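Local coordinates for LysM domain protein (Mycobacterium smegmatis, PDB 4OIT) that binds mannose as a bacterial lectin of beta-prism II fold and assembles into a domain-swapped dimer, at residues B[9-17]-B[26-34]. Sequence-based numbering, arbitrary orientation.
Sequences QKLERGGSL and LTLQDDGNL
Leu11 and Leu28 bring their CB atoms to 4.3 Å of each other on the buried side of this contact, where leucines from both segments gather. With CG anti to the backbone N (chi1 178°) and chi2 at 49°, Leu28 directs its CD2 branch to within 3.6 Å of Leu11 O. Farther in, the CD1 methyls of Leu11 and Leu34 meet at 4.1 Å, the two side chains crossing at about a right angle. Leu17 and Leu26 add a pair on the same side; Leu5 of strand 4-6 covers Leu11 and Leu17, while Leu94 of the second subunit packs on Leu26. In this beta-prism II domain Leu28 also touches Val53 of the neighbouring sheet, and the type II turn from Glu12 to Gly15 carries the chain from strand 10-12 of that sheet to strand 16-18, which forms an antiparallel hairpin with strand 24-28. Leu17 and Leu26 exchange backbone N-H...O bonds, and those of Gly14 N to Leu28 O and Leu28 N to Gly15 O extend the pairing to the turn. The solvent side is polar and looser. Ser16 OG and Thr27 OG1 of a non-hydrogen-bonded pair share a hydrogen bond (2.9 Å). Within the turn, the Arg13 chain bends at chi2 and chi3, and Asp30 OD1 stands 3.8 Å above its guanidinium plane, in line with no N-H; this long salt bridge, Arg13 NE to Asp30 OD1 3.9 Å, is probably purely electrostatic.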
ATOM      1  N   GLN B   9     -14.760  -9.092  -4.622  1.00 23.46           N
ATOM      2  CA  GLN B   9     -14.069 -10.038  -3.737  1.00 23.56           C
ATOM      3  C   GLN B   9     -12.561 -10.000  -3.924  1.00 23.62           C
ATOM      4  O   GLN B   9     -12.052  -9.370  -4.850  1.00 23.83           O
ATOM      5  CB  GLN B   9     -14.562 -11.465  -3.965  1.00 23.17           C
ATOM      6  CG  GLN B   9     -15.942 -11.746  -3.404  1.00 23.03           C
ATOM      7  CD  GLN B   9     -16.169 -13.223  -3.172  1.00 22.72           C
ATOM      8  OE1 GLN B   9     -16.909 -13.865  -3.910  1.00 22.62           O
ATOM      9  NE2 GLN B   9     -15.512 -13.776  -2.159  1.00 22.76           N
ATOM     10  N   LYS B  10     -11.854 -10.685  -3.033  1.00 24.03           N
ATOM     11  CA  LYS B  10     -10.404 -10.775  -3.107  1.00 24.35           C
ATOM     12  C   LYS B  10      -9.859 -12.012  -2.411  1.00 24.76           C
ATOM     13  O   LYS B  10     -10.464 -12.527  -1.471  1.00 24.81           O
ATOM     14  CB  LYS B  10      -9.775  -9.534  -2.475  1.00 24.35           C
ATOM     15  CG  LYS B  10     -10.042  -9.390  -0.985  1.00 24.31           C
ATOM     16  CD  LYS B  10      -9.444  -8.110  -0.435  1.00 24.40           C
ATOM     17  CE  LYS B  10      -9.939  -7.835   0.974  1.00 24.48           C
ATOM     18  NZ  LYS B  10      -9.472  -6.517   1.481  1.00 24.63           N
ATOM     19  N   LEU B  11      -8.716 -12.486  -2.900  1.00 25.14           N
ATOM     20  CA  LEU B  11      -7.848 -13.361  -2.123  1.00 25.57           C
ATOM     21  C   LEU B  11      -6.891 -12.459  -1.369  1.00 26.22           C
ATOM     22  O   LEU B  11      -6.307 -11.551  -1.952  1.00 26.46           O
ATOM     23  CB  LEU B  11      -7.039 -14.307  -3.013  1.00 25.40           C
ATOM     24  CG  LEU B  11      -7.758 -15.428  -3.757  1.00 25.13           C
ATOM     25  CD1 LEU B  11      -6.735 -16.279  -4.491  1.00 25.18           C
ATOM     26  CD2 LEU B  11      -8.595 -16.288  -2.825  1.00 25.21           C
ATOM     27  N   GLU B  12      -6.748 -12.697  -0.072  1.00 27.44           N
ATOM     28  CA  GLU B  12      -5.731 -12.023   0.729  1.00 28.22           C
ATOM     29  C   GLU B  12      -4.538 -12.968   0.857  1.00 28.44           C
ATOM     30  O   GLU B  12      -4.581 -14.087   0.342  1.00 28.15           O
ATOM     31  CB  GLU B  12      -6.307 -11.631   2.090  1.00 28.70           C
ATOM     32  CG  GLU B  12      -7.353 -10.522   1.995  1.00 29.06           C
ATOM     33  CD  GLU B  12      -8.424 -10.603   3.073  1.00 29.47           C
ATOM     34  OE1 GLU B  12      -9.077 -11.664   3.205  1.00 29.45           O
ATOM     35  OE2 GLU B  12      -8.625  -9.596   3.785  1.00 29.49           O
ATOM     36  N   ARG B  13      -3.475 -12.517   1.519  1.00 29.03           N
ATOM     37  CA  ARG B  13      -2.260 -13.328   1.672  1.00 29.46           C
ATOM     38  C   ARG B  13      -2.556 -14.657   2.352  1.00 28.81           C
ATOM     39  O   ARG B  13      -3.065 -14.686   3.470  1.00 28.78           O
ATOM     40  CB  ARG B  13      -1.204 -12.591   2.494  1.00 30.50           C
ATOM     41  CG  ARG B  13      -0.741 -11.275   1.896  1.00 31.49           C
ATOM     42  CD  ARG B  13       0.764 -11.098   2.037  1.00 32.56           C
ATOM     43  NE  ARG B  13       1.242 -11.351   3.396  1.00 33.58           N
ATOM     44  CZ  ARG B  13       2.522 -11.320   3.766  1.00 34.70           C
ATOM     45  NH1 ARG B  13       3.477 -11.037   2.884  1.00 35.05           N
ATOM     46  NH2 ARG B  13       2.851 -11.570   5.029  1.00 35.07           N
ATOM     47  N   GLY B  14      -2.226 -15.750   1.671  1.00 28.47           N
ATOM     48  CA  GLY B  14      -2.523 -17.099   2.161  1.00 28.08           C
ATOM     49  C   GLY B  14      -3.893 -17.606   1.744  1.00 28.25           C
ATOM     50  O   GLY B  14      -4.239 -18.759   2.006  1.00 28.85           O
ATOM     51  N   GLY B  15      -4.676 -16.746   1.093  1.00 27.98           N
ATOM     52  CA  GLY B  15      -6.019 -17.099   0.639  1.00 27.86           C
ATOM     53  C   GLY B  15      -5.962 -17.959  -0.607  1.00 27.92           C
ATOM     54  O   GLY B  15      -5.063 -17.803  -1.438  1.00 27.83           O
ATOM     55  N   SER B  16      -6.926 -18.866  -0.737  1.00 27.69           N
ATOM     56  CA  SER B  16      -6.940 -19.819  -1.843  1.00 27.53           C
ATOM     57  C   SER B  16      -8.320 -19.964  -2.464  1.00 27.44           C
ATOM     58  O   SER B  16      -9.337 -19.887  -1.773  1.00 26.90           O
ATOM     59  CB  SER B  16      -6.471 -21.197  -1.369  1.00 27.44           C
ATOM     60  OG  SER B  16      -5.119 -21.170  -0.949  1.00 27.87           O
ATOM     61  N   LEU B  17      -8.334 -20.149  -3.782  1.00 27.10           N
ATOM     62  CA  LEU B  17      -9.465 -20.754  -4.470  1.00 27.04           C
ATOM     63  C   LEU B  17      -9.097 -22.200  -4.751  1.00 27.24           C
ATOM     64  O   LEU B  17      -7.926 -22.514  -4.971  1.00 27.41           O
ATOM     65  CB  LEU B  17      -9.778 -20.042  -5.788  1.00 26.87           C
ATOM     66  CG  LEU B  17     -10.451 -18.669  -5.732  1.00 26.93           C
ATOM     67  CD1 LEU B  17     -10.902 -18.281  -7.135  1.00 26.90           C
ATOM     68  CD2 LEU B  17     -11.628 -18.643  -4.764  1.00 26.63           C
ATOM     69  N   LEU B  26      -5.687 -22.439  -6.572  1.00 27.56           N
ATOM     70  CA  LEU B  26      -5.111 -21.122  -6.868  1.00 26.75           C
ATOM     71  C   LEU B  26      -4.868 -20.365  -5.560  1.00 26.48           C
ATOM     72  O   LEU B  26      -5.817 -20.011  -4.859  1.00 26.43           O
ATOM     73  CB  LEU B  26      -6.050 -20.318  -7.772  1.00 26.51           C
ATOM     74  CG  LEU B  26      -5.595 -18.908  -8.173  1.00 26.43           C
ATOM     75  CD1 LEU B  26      -4.448 -18.968  -9.171  1.00 26.22           C
ATOM     76  CD2 LEU B  26      -6.760 -18.118  -8.748  1.00 26.53           C
ATOM     77  N   THR B  27      -3.599 -20.110  -5.247  1.00 25.94           N
ATOM     78  CA  THR B  27      -3.209 -19.526  -3.962  1.00 25.39           C
ATOM     79  C   THR B  27      -2.371 -18.265  -4.136  1.00 25.28           C
ATOM     80  O   THR B  27      -1.345 -18.280  -4.820  1.00 24.86           O
ATOM     81  CB  THR B  27      -2.389 -20.535  -3.130  1.00 25.40           C
ATOM     82  OG1 THR B  27      -3.133 -21.750  -2.976  1.00 25.69           O
ATOM     83  CG2 THR B  27      -2.047 -19.972  -1.745  1.00 25.36           C
ATOM     84  N   LEU B  28      -2.813 -17.173  -3.515  1.00 25.26           N
ATOM     85  CA  LEU B  28      -1.967 -15.997  -3.352  1.00 25.28           C
ATOM     86  C   LEU B  28      -1.059 -16.255  -2.157  1.00 25.49           C
ATOM     87  O   LEU B  28      -1.510 -16.254  -1.009  1.00 25.76           O
ATOM     88  CB  LEU B  28      -2.793 -14.725  -3.136  1.00 25.34           C
ATOM     89  CG  LEU B  28      -1.999 -13.426  -2.916  1.00 25.24           C
ATOM     90  CD1 LEU B  28      -0.919 -13.230  -3.971  1.00 25.23           C
ATOM     91  CD2 LEU B  28      -2.930 -12.222  -2.900  1.00 25.13           C
ATOM     92  N   GLN B  29       0.218 -16.489  -2.441  1.00 25.14           N
ATOM     93  CA  GLN B  29       1.183 -16.884  -1.420  1.00 25.03           C
ATOM     94  C   GLN B  29       1.710 -15.676  -0.642  1.00 24.76           C
ATOM     95  O   GLN B  29       1.419 -14.526  -0.979  1.00 24.33           O
ATOM     96  CB  GLN B  29       2.349 -17.635  -2.066  1.00 25.22           C
ATOM     97  CG  GLN B  29       1.924 -18.826  -2.917  1.00 25.53           C
ATOM     98  CD  GLN B  29       3.084 -19.694  -3.387  1.00 25.72           C
ATOM     99  OE1 GLN B  29       2.917 -20.898  -3.577  1.00 26.94           O
ATOM    100  NE2 GLN B  29       4.255 -19.095  -3.589  1.00 25.31           N
ATOM    101  N   ASP B  30       2.484 -15.963   0.402  1.00 24.56           N
ATOM    102  CA  ASP B  30       3.141 -14.934   1.215  1.00 24.34           C
ATOM    103  C   ASP B  30       4.262 -14.198   0.477  1.00 23.57           C
ATOM    104  O   ASP B  30       4.563 -13.049   0.804  1.00 23.13           O
ATOM    105  CB  ASP B  30       3.705 -15.545   2.506  1.00 24.89           C
ATOM    106  CG  ASP B  30       2.652 -15.716   3.590  1.00 25.37           C
ATOM    107  OD1 ASP B  30       1.502 -15.255   3.406  1.00 25.89           O
ATOM    108  OD2 ASP B  30       2.980 -16.310   4.639  1.00 25.71           O
ATOM    109  N   ASP B  31       4.877 -14.855  -0.504  1.00 22.99           N
ATOM    110  CA  ASP B  31       5.955 -14.236  -1.292  1.00 22.78           C
ATOM    111  C   ASP B  31       5.440 -13.307  -2.404  1.00 22.60           C
ATOM    112  O   ASP B  31       6.231 -12.726  -3.142  1.00 22.50           O
ATOM    113  CB  ASP B  31       6.909 -15.299  -1.864  1.00 22.77           C
ATOM    114  CG  ASP B  31       6.265 -16.180  -2.932  1.00 22.82           C
ATOM    115  OD1 ASP B  31       5.071 -15.997  -3.259  1.00 22.63           O
ATOM    116  OD2 ASP B  31       6.971 -17.070  -3.449  1.00 22.84           O
ATOM    117  N   GLY B  32       4.119 -13.188  -2.527  1.00 22.53           N
ATOM    118  CA  GLY B  32       3.500 -12.274  -3.485  1.00 22.51           C
ATOM    119  C   GLY B  32       3.043 -12.941  -4.769  1.00 22.25           C
ATOM    120  O   GLY B  32       2.310 -12.340  -5.554  1.00 22.08           O
ATOM    121  N   ASN B  33       3.472 -14.181  -4.991  1.00 22.21           N
ATOM    122  CA  ASN B  33       3.138 -14.897  -6.216  1.00 22.37           C
ATOM    123  C   ASN B  33       1.747 -15.521  -6.140  1.00 22.61           C
ATOM    124  O   ASN B  33       1.413 -16.198  -5.167  1.00 22.27           O
ATOM    125  CB  ASN B  33       4.188 -15.971  -6.510  1.00 22.34           C
ATOM    126  CG  ASN B  33       4.271 -16.332  -7.987  1.00 22.68           C
ATOM    127  OD1 ASN B  33       3.637 -15.701  -8.841  1.00 22.70           O
ATOM    128  ND2 ASN B  33       5.067 -17.351  -8.297  1.00 22.65           N
ATOM    129  N   LEU B  34       0.936 -15.267  -7.163  1.00 23.12           N
ATOM    130  CA  LEU B  34      -0.348 -15.938  -7.321  1.00 23.56           C
ATOM    131  C   LEU B  34      -0.103 -17.223  -8.102  1.00 24.23           C
ATOM    132  O   LEU B  34       0.140 -17.182  -9.305  1.00 24.14           O
ATOM    133  CB  LEU B  34      -1.343 -15.048  -8.068  1.00 23.37           C
ATOM    134  CG  LEU B  34      -2.723 -15.678  -8.290  1.00 23.39           C
ATOM    135  CD1 LEU B  34      -3.476 -15.802  -6.970  1.00 23.28           C
ATOM    136  CD2 LEU B  34      -3.533 -14.879  -9.300  1.00 23.41           C
TER